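Local structure of putative xanthine dehydrogenase YAGS fad-binding subunit (Escherichia coli, 5G5G) at residues Q14-G19 and A480-G485; I365-E370 and R713-P718; S515-Y520 and I681-K686; V591-H596 and A700-A705. The protein carries the molybdenum centre and pterin cytosine dinucleotide of a periplasmic aldehyde oxidase, and so probably houses the site where aldehydes are oxidised. One frame throughout, in Å; residues are numbered along the deposited sequence. Where two conformers were deposited one is given.

Interaction 1: residues Q14-G19 and A480-G485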
loop_
_atom_site.group_PDB
_atom_site.type_symbol
_atom_site.label_atom_id
_atom_site.label_comp_id
_atom_site.label_asym_id
_atom_site.label_seq_id
_atom_site.Cartn_x
_atom_site.Cartn_y
_atom_site.Cartn_z
ATOM N N GLN C 14 -26.834 -25.922 10.283
ATOM C CA GLN C 14 -27.477 -26.329 9.033
ATOM C C GLN C 14 -26.608 -25.955 7.808
ATOM O O GLN C 14 -26.657 -26.643 6.766
ATOM C CB GLN C 14 -28.833 -25.660 8.890
ATOM C CG GLN C 14 -29.856 -26.044 9.946
ATOM C CD GLN C 14 -31.127 -25.223 9.833
ATOM O OE1 GLN C 14 -32.110 -25.679 9.280
ATOM N NE2 GLN C 14 -31.103 -24.000 10.330
ATOM N N LEU C 15 -25.890 -24.841 7.931
ATOM C CA LEU C 15 -24.981 -24.371 6.897
ATOM C C LEU C 15 -25.625 -24.305 5.519
ATOM O O LEU C 15 -24.981 -24.567 4.510
ATOM C CB LEU C 15 -23.688 -25.217 6.859
ATOM C CG LEU C 15 -22.937 -25.222 8.202
ATOM C CD1 LEU C 15 -21.803 -26.235 8.127
ATOM C CD2 LEU C 15 -22.387 -23.866 8.506
ATOM N N LYS C 16 -26.876 -23.852 5.480
ATOM C CA LYS C 16 -27.547 -23.575 4.180
ATOM C C LYS C 16 -27.074 -22.309 3.522
ATOM O O LYS C 16 -27.201 -22.184 2.300
ATOM C CB LYS C 16 -29.064 -23.494 4.352
ATOM C CG LYS C 16 -29.684 -24.777 4.835
ATOM C CD LYS C 16 -31.179 -24.603 5.141
ATOM C CE LYS C 16 -31.792 -25.922 5.555
ATOM N NZ LYS C 16 -33.207 -25.756 5.931
ATOM N N VAL C 17 -26.557 -21.393 4.312
ATOM C CA VAL C 17 -26.114 -20.074 3.853
ATOM C C VAL C 17 -24.763 -19.703 4.434
ATOM O O VAL C 17 -23.860 -19.315 3.717
ATOM C CB VAL C 17 -27.136 -18.954 4.150
ATOM C CG1 VAL C 17 -26.790 -17.723 3.294
ATOM C CG2 VAL C 17 -28.563 -19.396 3.882
ATOM N N VAL C 18 -24.622 -19.796 5.748
ATOM C CA VAL C 18 -23.330 -19.701 6.408
ATOM C C VAL C 18 -22.447 -20.853 5.925
ATOM O O VAL C 18 -22.921 -21.992 5.742
ATOM C CB VAL C 18 -23.483 -19.738 7.955
ATOM C CG1 VAL C 18 -22.122 -19.858 8.650
ATOM C CG2 VAL C 18 -24.257 -18.514 8.443
ATOM N N GLY C 19 -21.164 -20.526 5.739
ATOM C CA GLY C 19 -20.156 -21.459 5.297
ATOM C C GLY C 19 -20.055 -21.601 3.786
ATOM O O GLY C 19 -19.172 -22.350 3.310
ATOM N N ALA C 480 -27.991 -13.873 9.423
ATOM C CA ALA C 480 -29.404 -13.632 9.545
ATOM C C ALA C 480 -30.265 -14.531 8.637
ATOM O O ALA C 480 -31.295 -15.064 9.055
ATOM C CB ALA C 480 -29.712 -12.175 9.316
ATOM N N ALA C 481 -29.820 -14.708 7.386
ATOM C CA ALA C 481 -30.532 -15.563 6.470
ATOM C C ALA C 481 -30.638 -16.999 7.034
ATOM O O ALA C 481 -31.684 -17.657 6.940
ATOM C CB ALA C 481 -29.826 -15.561 5.116
ATOM N N GLU C 482 -29.518 -17.500 7.556
ATOM C CA GLU C 482 -29.470 -18.833 8.113
ATOM C C GLU C 482 -30.443 -18.973 9.266
ATOM O O GLU C 482 -31.186 -19.954 9.348
ATOM C CB GLU C 482 -28.068 -19.166 8.622
ATOM C CG GLU C 482 -27.911 -20.637 8.994
ATOM C CD GLU C 482 -27.646 -21.525 7.782
ATOM O OE1 GLU C 482 -26.618 -21.271 7.078
ATOM O OE2 GLU C 482 -28.430 -22.461 7.553
ATOM N N MET C 483 -30.419 -17.993 10.161
ATOM C CA MET C 483 -31.252 -18.058 11.389
ATOM C C MET C 483 -32.753 -17.964 11.120
ATOM O O MET C 483 -33.552 -18.554 11.841
ATOM C CB MET C 483 -30.813 -16.964 12.336
ATOM C CG MET C 483 -29.424 -17.156 12.917
ATOM S SD MET C 483 -29.262 -18.594 13.960
ATOM C CE MET C 483 -30.186 -18.169 15.438
ATOM N N LEU C 484 -33.127 -17.205 10.096
ATOM C CA LEU C 484 -34.521 -16.901 9.815
ATOM C C LEU C 484 -35.103 -17.736 8.698
ATOM O O LEU C 484 -36.310 -17.689 8.490
ATOM C CB LEU C 484 -34.707 -15.387 9.560
ATOM C CG LEU C 484 -34.495 -14.594 10.857
ATOM C CD1 LEU C 484 -34.203 -13.157 10.543
ATOM C CD2 LEU C 484 -35.702 -14.673 11.749
ATOM N N GLY C 485 -34.273 -18.525 8.006
ATOM C CA GLY C 485 -34.732 -19.402 6.915
ATOM C C GLY C 485 -35.134 -18.641 5.648
ATOM O O GLY C 485 -36.045 -19.071 4.924
HETATM O O HOH W 1 -33.064 -21.827 10.522
#

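Interaction 2: residues I365-E370 and R713-P718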
loop_
_atom_site.group_PDB
_atom_site.type_symbol
_atom_site.label_atom_id
_atom_site.label_comp_id
_atom_site.label_asym_id
_atom_site.label_seq_id
_atom_site.Cartn_x
_atom_site.Cartn_y
_atom_site.Cartn_z
ATOM N N ILE C 365 13.560 -21.113 14.533
ATOM C CA ILE C 365 13.167 -22.512 14.537
ATOM C C ILE C 365 13.780 -23.230 13.319
ATOM O O ILE C 365 14.245 -24.362 13.444
ATOM C CB ILE C 365 11.612 -22.617 14.542
ATOM C CG1 ILE C 365 11.011 -22.176 15.913
ATOM C CG2 ILE C 365 11.110 -24.031 14.204
ATOM C CD1 ILE C 365 11.378 -23.009 17.105
ATOM N N ASP C 366 13.767 -22.593 12.155
ATOM C CA ASP C 366 14.417 -23.144 10.961
ATOM C C ASP C 366 15.904 -23.359 11.245
ATOM O O ASP C 366 16.457 -24.400 10.870
ATOM C CB ASP C 366 14.219 -22.244 9.752
ATOM C CG ASP C 366 14.420 -22.985 8.436
ATOM O OD1 ASP C 366 13.660 -23.928 8.154
ATOM O OD2 ASP C 366 15.323 -22.596 7.675
ATOM N N GLU C 367 16.555 -22.399 11.908
ATOM C CA GLU C 367 17.988 -22.554 12.274
ATOM C C GLU C 367 18.234 -23.713 13.233
ATOM O O GLU C 367 19.185 -24.481 13.055
ATOM C CB GLU C 367 18.589 -21.270 12.850
ATOM C CG GLU C 367 18.533 -20.070 11.873
ATOM C CD GLU C 367 19.365 -18.886 12.316
ATOM O OE1 GLU C 367 20.551 -19.142 12.589
ATOM O OE2 GLU C 367 18.829 -17.756 12.379
ATOM N N LEU C 368 17.363 -23.838 14.250
ATOM C CA LEU C 368 17.525 -24.899 15.211
ATOM C C LEU C 368 17.272 -26.268 14.596
ATOM O O LEU C 368 18.020 -27.190 14.841
ATOM C CB LEU C 368 16.655 -24.654 16.444
ATOM C CG LEU C 368 16.825 -25.642 17.596
ATOM C CD1 LEU C 368 18.247 -25.745 18.157
ATOM C CD2 LEU C 368 15.834 -25.270 18.692
ATOM N N ALA C 369 16.247 -26.377 13.743
ATOM C CA ALA C 369 15.928 -27.638 13.072
ATOM C C ALA C 369 17.124 -28.086 12.192
ATOM O O ALA C 369 17.526 -29.247 12.203
ATOM C CB ALA C 369 14.654 -27.494 12.240
ATOM N N GLU C 370 17.718 -27.134 11.499
ATOM C CA GLU C 370 18.854 -27.396 10.637
ATOM C C GLU C 370 20.025 -27.904 11.459
ATOM O O GLU C 370 20.636 -28.892 11.128
ATOM C CB GLU C 370 19.239 -26.112 9.876
ATOM C CG GLU C 370 20.492 -26.260 9.045
ATOM C CD GLU C 370 20.824 -25.030 8.244
ATOM O OE1 GLU C 370 20.635 -23.919 8.754
ATOM O OE2 GLU C 370 21.281 -25.190 7.089
ATOM N N ARG C 713 21.570 -16.724 5.352
ATOM C CA ARG C 713 20.613 -16.280 6.364
ATOM C C ARG C 713 20.636 -14.779 6.480
ATOM O O ARG C 713 21.711 -14.180 6.580
ATOM C CB ARG C 713 20.955 -16.832 7.728
ATOM C CG ARG C 713 20.816 -18.313 7.844
ATOM C CD ARG C 713 19.372 -18.710 8.027
ATOM N NE ARG C 713 19.328 -20.147 8.266
ATOM C CZ ARG C 713 18.212 -20.871 8.267
ATOM N NH1 ARG C 713 17.038 -20.330 8.013
ATOM N NH2 ARG C 713 18.297 -22.167 8.503
ATOM N N VAL C 714 19.480 -14.147 6.387
ATOM C CA VAL C 714 19.402 -12.718 6.587
ATOM C C VAL C 714 18.416 -12.500 7.739
ATOM O O VAL C 714 17.232 -12.894 7.663
ATOM C CB VAL C 714 18.889 -12.007 5.320
ATOM C CG1 VAL C 714 18.743 -10.503 5.561
ATOM C CG2 VAL C 714 19.808 -12.329 4.149
ATOM N N ARG C 715 18.891 -11.840 8.788
ATOM C CA ARG C 715 18.081 -11.720 10.008
ATOM C C ARG C 715 17.554 -10.310 10.259
ATOM O O ARG C 715 16.886 -10.074 11.251
ATOM C CB ARG C 715 18.906 -12.228 11.198
ATOM C CG ARG C 715 19.456 -13.624 11.022
ATOM C CD ARG C 715 20.074 -14.135 12.302
ATOM N NE ARG C 715 20.566 -15.477 12.103
ATOM C CZ ARG C 715 21.731 -15.784 11.540
ATOM N NH1 ARG C 715 22.596 -14.834 11.184
ATOM N NH2 ARG C 715 22.068 -17.058 11.408
ATOM N N ASP C 716 17.892 -9.379 9.374
ATOM C CA ASP C 716 17.394 -8.007 9.397
ATOM C C ASP C 716 16.498 -7.807 8.162
ATOM O O ASP C 716 16.957 -7.794 7.023
ATOM C CB ASP C 716 18.520 -6.954 9.482
ATOM C CG ASP C 716 19.467 -7.000 8.310
ATOM O OD1 ASP C 716 20.039 -8.084 8.084
ATOM O OD2 ASP C 716 19.646 -5.957 7.621
ATOM N N TYR C 717 15.205 -7.736 8.402
ATOM C CA TYR C 717 14.242 -7.574 7.305
ATOM C C TYR C 717 14.205 -6.107 6.846
ATOM O O TYR C 717 14.546 -5.220 7.634
ATOM C CB TYR C 717 12.877 -7.939 7.796
ATOM C CG TYR C 717 12.593 -9.390 8.019
ATOM C CD1 TYR C 717 12.812 -9.994 9.282
ATOM C CD2 TYR C 717 12.018 -10.131 7.033
ATOM C CE1 TYR C 717 12.469 -11.344 9.508
ATOM C CE2 TYR C 717 11.621 -11.440 7.249
ATOM C CZ TYR C 717 11.844 -12.048 8.481
ATOM O OH TYR C 717 11.406 -13.335 8.636
ATOM N N PRO C 718 13.776 -5.818 5.603
ATOM C CA PRO C 718 13.424 -6.791 4.572
ATOM C C PRO C 718 14.657 -7.386 3.906
ATOM O O PRO C 718 15.771 -6.811 3.969
ATOM C CB PRO C 718 12.613 -5.934 3.560
ATOM C CG PRO C 718 13.213 -4.564 3.706
ATOM C CD PRO C 718 13.635 -4.409 5.123
HETATM O O HOH W 2 21.872 -21.387 8.683
#

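Interaction 3: residues S515-Y520 and I681-K686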
loop_
_atom_site.group_PDB
_atom_site.type_symbol
_atom_site.label_atom_id
_atom_site.label_comp_id
_atom_site.label_asym_id
_atom_site.label_seq_id
_atom_site.Cartn_x
_atom_site.Cartn_y
_atom_site.Cartn_z
ATOM N N SER C 515 -19.391 -10.066 15.791
ATOM C CA SER C 515 -20.476 -9.355 15.146
ATOM C C SER C 515 -21.596 -10.364 14.732
ATOM O O SER C 515 -22.795 -10.103 14.936
ATOM C CB SER C 515 -20.010 -8.511 13.962
ATOM O OG SER C 515 -19.560 -9.245 12.852
ATOM N N THR C 516 -21.180 -11.489 14.173
ATOM C CA THR C 516 -22.150 -12.526 13.754
ATOM C C THR C 516 -22.813 -13.176 14.947
ATOM O O THR C 516 -23.992 -13.503 14.882
ATOM C CB THR C 516 -21.616 -13.572 12.781
ATOM O OG1 THR C 516 -20.563 -14.320 13.395
ATOM C CG2 THR C 516 -21.147 -12.914 11.502
ATOM N N SER C 517 -22.067 -13.343 16.037
ATOM C CA SER C 517 -22.651 -13.843 17.285
ATOM C C SER C 517 -23.701 -12.891 17.861
ATOM O O SER C 517 -24.671 -13.329 18.461
ATOM C CB SER C 517 -21.606 -14.183 18.331
ATOM O OG SER C 517 -20.822 -15.291 17.896
ATOM N N GLY C 518 -23.494 -11.583 17.728
ATOM C CA GLY C 518 -24.541 -10.677 18.221
ATOM C C GLY C 518 -25.777 -10.763 17.333
ATOM O O GLY C 518 -26.890 -10.670 17.808
ATOM N N VAL C 519 -25.580 -10.949 16.029
ATOM C CA VAL C 519 -26.724 -11.176 15.132
ATOM C C VAL C 519 -27.420 -12.489 15.497
ATOM O O VAL C 519 -28.665 -12.535 15.619
ATOM C CB VAL C 519 -26.293 -11.116 13.616
ATOM C CG1 VAL C 519 -27.418 -11.619 12.696
ATOM C CG2 VAL C 519 -25.856 -9.730 13.260
ATOM N N TYR C 520 -26.642 -13.520 15.807
ATOM C CA TYR C 520 -27.189 -14.766 16.339
ATOM C C TYR C 520 -28.110 -14.507 17.539
ATOM O O TYR C 520 -29.253 -14.998 17.599
ATOM C CB TYR C 520 -26.057 -15.740 16.716
ATOM C CG TYR C 520 -26.528 -17.041 17.305
ATOM C CD1 TYR C 520 -26.866 -17.153 18.663
ATOM C CD2 TYR C 520 -26.714 -18.160 16.486
ATOM C CE1 TYR C 520 -27.331 -18.336 19.197
ATOM C CE2 TYR C 520 -27.164 -19.357 17.016
ATOM C CZ TYR C 520 -27.481 -19.439 18.372
ATOM O OH TYR C 520 -27.945 -20.633 18.884
ATOM N N ILE C 681 -16.099 -23.873 21.681
ATOM C CA ILE C 681 -15.672 -23.120 22.865
ATOM C C ILE C 681 -15.685 -21.609 22.573
ATOM O O ILE C 681 -15.779 -20.788 23.486
ATOM C CB ILE C 681 -14.323 -23.648 23.373
ATOM C CG1 ILE C 681 -14.580 -25.067 23.958
ATOM C CG2 ILE C 681 -13.726 -22.740 24.421
ATOM C CD1 ILE C 681 -13.322 -25.854 24.136
ATOM N N SER C 682 -15.549 -21.261 21.314
ATOM C CA SER C 682 -15.459 -19.862 20.883
ATOM C C SER C 682 -16.758 -19.040 21.027
ATOM O O SER C 682 -16.725 -17.920 21.561
ATOM C CB SER C 682 -14.961 -19.780 19.422
ATOM O OG SER C 682 -14.885 -18.402 18.937
ATOM N N SER C 683 -17.855 -19.551 20.491
ATOM C CA SER C 683 -19.099 -18.792 20.380
ATOM C C SER C 683 -20.174 -19.654 19.798
ATOM O O SER C 683 -19.886 -20.756 19.367
ATOM C CB SER C 683 -18.914 -17.580 19.470
ATOM O OG SER C 683 -18.842 -18.007 18.084
ATOM N N PRO C 684 -21.421 -19.125 19.693
ATOM C CA PRO C 684 -22.484 -19.919 19.027
ATOM C C PRO C 684 -22.228 -20.137 17.509
ATOM O O PRO C 684 -22.778 -21.039 16.923
ATOM C CB PRO C 684 -23.763 -19.091 19.225
ATOM C CG PRO C 684 -23.436 -18.206 20.405
ATOM C CD PRO C 684 -21.953 -17.903 20.324
ATOM N N MET C 685 -21.425 -19.276 16.916
ATOM C CA MET C 685 -21.035 -19.417 15.521
ATOM C C MET C 685 -19.970 -20.491 15.294
ATOM O O MET C 685 -19.814 -21.007 14.198
ATOM C CB MET C 685 -20.528 -18.059 14.961
ATOM C CG MET C 685 -21.565 -16.965 14.978
ATOM S SD MET C 685 -23.075 -17.269 14.053
ATOM C CE MET C 685 -22.426 -17.314 12.397
ATOM N N LYS C 686 -19.187 -20.747 16.332
ATOM C CA LYS C 686 -18.073 -21.705 16.319
ATOM C C LYS C 686 -16.906 -21.285 15.412
ATOM O O LYS C 686 -16.086 -22.098 15.011
ATOM C CB LYS C 686 -18.612 -23.115 16.006
ATOM C CG LYS C 686 -19.818 -23.465 16.862
ATOM C CD LYS C 686 -20.325 -24.884 16.582
ATOM C CE LYS C 686 -21.514 -25.224 17.468
ATOM N NZ LYS C 686 -22.310 -26.355 16.942
#

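Interaction 4: residues V591-H596 and A700-A705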
loop_
_atom_site.group_PDB
_atom_site.type_symbol
_atom_site.label_atom_id
_atom_site.label_comp_id
_atom_site.label_asym_id
_atom_site.label_seq_id
_atom_site.Cartn_x
_atom_site.Cartn_y
_atom_site.Cartn_z
ATOM N N VAL C 591 6.321 -21.681 0.949
ATOM C CA VAL C 591 6.686 -20.756 -0.114
ATOM C C VAL C 591 7.811 -21.289 -0.971
ATOM O O VAL C 591 8.765 -21.904 -0.454
ATOM C CB VAL C 591 7.178 -19.402 0.487
ATOM C CG1 VAL C 591 7.692 -18.497 -0.607
ATOM C CG2 VAL C 591 6.073 -18.762 1.303
ATOM N N GLU C 592 7.700 -21.055 -2.272
ATOM C CA GLU C 592 8.794 -21.279 -3.195
ATOM C C GLU C 592 9.238 -19.927 -3.724
ATOM O O GLU C 592 8.369 -19.112 -4.162
ATOM C CB GLU C 592 8.361 -22.239 -4.327
ATOM C CG GLU C 592 9.429 -22.489 -5.391
ATOM C CD GLU C 592 8.911 -23.345 -6.540
ATOM O OE1 GLU C 592 8.495 -24.477 -6.324
ATOM O OE2 GLU C 592 8.967 -22.892 -7.686
ATOM N N VAL C 593 10.544 -19.639 -3.656
ATOM C CA VAL C 593 11.064 -18.381 -4.164
ATOM C C VAL C 593 12.111 -18.608 -5.215
ATOM O O VAL C 593 12.732 -19.699 -5.274
ATOM C CB VAL C 593 11.758 -17.514 -3.105
ATOM C CG1 VAL C 593 10.762 -17.159 -2.070
ATOM C CG2 VAL C 593 12.965 -18.244 -2.494
ATOM N N GLY C 594 12.351 -17.571 -6.024
ATOM C CA GLY C 594 13.482 -17.584 -6.921
ATOM C C GLY C 594 14.382 -16.423 -6.493
ATOM O O GLY C 594 13.879 -15.350 -6.133
ATOM N N VAL C 595 15.690 -16.647 -6.532
ATOM C CA VAL C 595 16.653 -15.578 -6.248
ATOM C C VAL C 595 17.554 -15.504 -7.475
ATOM O O VAL C 595 18.160 -16.506 -7.889
ATOM C CB VAL C 595 17.469 -15.811 -4.969
ATOM C CG1 VAL C 595 18.519 -14.694 -4.778
ATOM C CG2 VAL C 595 16.548 -15.911 -3.734
ATOM N N HIS C 596 17.621 -14.329 -8.069
ATOM C CA HIS C 596 18.433 -14.212 -9.274
ATOM C C HIS C 596 19.912 -14.413 -8.945
ATOM O O HIS C 596 20.491 -13.727 -8.074
ATOM C CB HIS C 596 18.174 -12.886 -10.007
ATOM C CG HIS C 596 18.616 -12.918 -11.431
ATOM N ND1 HIS C 596 19.929 -12.822 -11.791
ATOM C CD2 HIS C 596 17.919 -13.055 -12.582
ATOM C CE1 HIS C 596 20.045 -12.920 -13.102
ATOM N NE2 HIS C 596 18.829 -13.048 -13.609
ATOM N N ALA C 700 8.509 -15.030 7.440
ATOM C CA ALA C 700 9.586 -15.968 7.757
ATOM C C ALA C 700 9.601 -17.151 6.800
ATOM O O ALA C 700 10.664 -17.693 6.499
ATOM C CB ALA C 700 9.477 -16.496 9.160
ATOM N N ALA C 701 8.436 -17.623 6.361
ATOM C CA ALA C 701 8.444 -18.687 5.343
ATOM C C ALA C 701 9.187 -18.224 4.091
ATOM O O ALA C 701 9.994 -18.962 3.578
ATOM C CB ALA C 701 7.058 -19.140 4.987
ATOM N N ILE C 702 9.008 -16.955 3.678
ATOM C CA ILE C 702 9.794 -16.418 2.572
ATOM C C ILE C 702 11.310 -16.343 2.890
ATOM O O ILE C 702 12.154 -16.724 2.074
ATOM C CB ILE C 702 9.225 -15.047 2.169
ATOM C CG1 ILE C 702 7.778 -15.251 1.677
ATOM C CG2 ILE C 702 10.109 -14.345 1.116
ATOM C CD1 ILE C 702 7.044 -13.925 1.547
ATOM N N ALA C 703 11.658 -15.804 4.042
ATOM C CA ALA C 703 13.058 -15.775 4.473
ATOM C C ALA C 703 13.712 -17.164 4.477
ATOM O O ALA C 703 14.824 -17.318 3.959
ATOM C CB ALA C 703 13.187 -15.154 5.864
ATOM N N ASN C 704 12.999 -18.160 5.013
ATOM C CA ASN C 704 13.486 -19.508 5.075
ATOM C C ASN C 704 13.668 -20.092 3.643
ATOM O O ASN C 704 14.586 -20.854 3.393
ATOM C CB ASN C 704 12.549 -20.335 5.898
ATOM C CG ASN C 704 12.599 -19.982 7.412
ATOM O OD1 ASN C 704 13.549 -19.401 7.906
ATOM N ND2 ASN C 704 11.596 -20.388 8.122
ATOM N N ALA C 705 12.769 -19.733 2.729
ATOM C CA ALA C 705 12.878 -20.126 1.311
ATOM C C ALA C 705 14.067 -19.478 0.647
ATOM O O ALA C 705 14.747 -20.106 -0.145
ATOM C CB ALA C 705 11.573 -19.802 0.539
#

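Interaction 1: residues Q14-G19 and A480-G485
The carboxylate of E482 is met around its oxygens by three successive backbone N-H groups of K16, V17 and V18. K16 N reaches the syn lone pair of E482 OE2, 2.9 Å away. V18 N approaches E482 OE1 almost in line with its C-O bond at 2.8 Å, whereas V17 N, also 2.8 Å from E482 OE1, comes from the syn side but 33° out of the carboxylate plane. The amide of Q14 is turned 57° to that plane, and Q14 CB lies 3.5 Å from E482 OE2. The turn of the chain from L15, with its positive phi, into K16 brings the N-H groups of K16, V17 and V18 round to one side, facing the acid. The carboxylate therefore ties the loop 14-19 to the last turns of helix 472-484, in the molybdopterin cofactor-binding region. With CG anti to the backbone N (chi1 -170°) and the chain bent at chi2, the acid turns across the loop, its CB against V18 CG2. Replacing E482 by an alanine would probably leave these three amides without their acceptor and the loop free to shift from the helix. Beside it, V17 CG1 rests 4.1 Å from A481 CB, and V17 O accepts from Q478. A water links Q14 NE2 to E482 O, while Q14 NE2 also bonds to the carbonyl of P11.

Interaction 2: residues I365-E370 and R713-P718
D366 meets R713 end-on, a single carboxylate oxygen serving two nitrogens. R713 NH1 takes the anti lone pair of D366 OD2 at 2.9 Å, while R713 NH2, 3.1 Å from D366 OD2, arrives from above the carboxylate plane. The carboxylate stands 76° to the guanidinium, and CG anti to the backbone N (chi1 -159°) puts it at the guanidinium edge. One residue on, E367 does two jobs. Its CG sits over the centre of one face of the R713 guanidinium, 3.6 Å above the plane, and its extended chain then runs on past R713 to R715, which grips it side-on. In that bidentate salt bridge R715 NH2 lies 2.8 Å from E367 OE1 and R715 NE 2.9 Å from E367 OE2, with nearly straight bonds; Y180 of strand 174-182 is a further partner of E367 OE2. These bridges join helix 354-372, through three acids on one side of the helix, to the chain that follows helix 698-710. One turn beyond D366, E370 completes the salt-bridge network: its OE1 accepts from R713 NH2 at 2.9 Å, in the guanidinium plane but well above the plane of the carboxylate. R713 NH2 is thereby shared between two acids. A water connects R713 NE with E370 OE1 and, together with the in-plane bonds to D366 and E370, helps fix the rotation of the guanidinium. Y707 hydrogen-bonds to E370 OE2 and forms a cation-pi contact with R713.

Interaction 3: residues S515-Y520 and I681-K686
Y520 presents one face of its ring to P684, whose CB stands over the ring centre, 3.6 Å from the centroid and 11° off the ring normal. This is a CH-pi contact. The tyrosine reaches it because its CG is anti to the backbone N (chi1 179°), which carries the ring out from helix 511-534. M685, the next residue in the loop, curls at chi2 and chi3 into a compact hook against the same helix face. Its SD is 4.3 Å from Y520 CB. M685 CG comes to 3.2 Å from T516 OG1, and M685 CE rests against T516 CB. S517 sits between the two residues, with OG 3.4 Å from M685 CG and 3.7 Å from P684 CD. An alanine in place of Y520 would probably open a gap over the ring of P684 and leave that proline without its CH-pi partner. S683 to K686 form a type I beta turn, in which S683 OG accepts from K686 N at 3.3 Å, an ST motif. N513 on helix 511-534 gives that hydroxyl another partner. The hydroxyls of T516 and S517 bond back to the carbonyls of A512 and N513, one turn earlier in their own helix. Apart from the S683-N513 hydrogen bond, helix and turn meet chiefly through van der Waals and CH-pi contacts, so the buried fit depends mainly on shape.

Interaction 4: residues V591-H596 and A700-A705
V591 and V593, two residues apart on one side of strand 584-596, lie against the alanine-rich flank of helix 698-710. V591 CG2 touches both A701 CB, at 3.8 Å, and I702 CG1, at 3.9 Å, so one methyl rests against two successive helix residues. One turn along, A705 CB comes down 3.6 Å from V591 O and 3.7 Å from V593 CG2. The small methyl of A705 lets the strand backbone come this near. The rotamer of V593 (chi1 -62°) leaves CG2 between the backbone N and the carbonyl carbon, from where it meets A705 O at 3.5 Å. Farther out, V591 and V593 are held by backbone hydrogen bonds to G434 and G432 of the adjoining strand 429-441, whose A436 touches A700 and A701. On the other side of the strand E592 makes salt bridges with R605 and R606. The helix is placed from behind by helix 354-372, with N704 bonding to the carbonyl of E362. The axes of strand segment 591-596 and helix segment 700-705 approach to 7.6 Å, crossing at -50°: an apolar helix packed on a mainly antiparallel sheet, as in an alpha+beta domain.

How the interactions relate
The four contacts form two groups on different flanks of the chain. Interactions 1 and 3 have centres 13 Å apart and touch: M483 CE lies 3.6 Å from Y520 CE2, so helices 472-484 and 511-534 pack together between them. Both lie near the cofactor, the side chains of V18 and T516 each being about 8 Å from the pterin cytosine dinucleotide. Interactions 2 and 4, centres 11 Å apart, are joined because the helix of interaction 4 runs on into the chain of interaction 2; N704 OD1 approaches D366 CB at 3.5 Å, and Y717 OH lies 3.3 Å from A700 CA. The groups stay apart: centres of interactions 1 and 2 are 45 Å from each other.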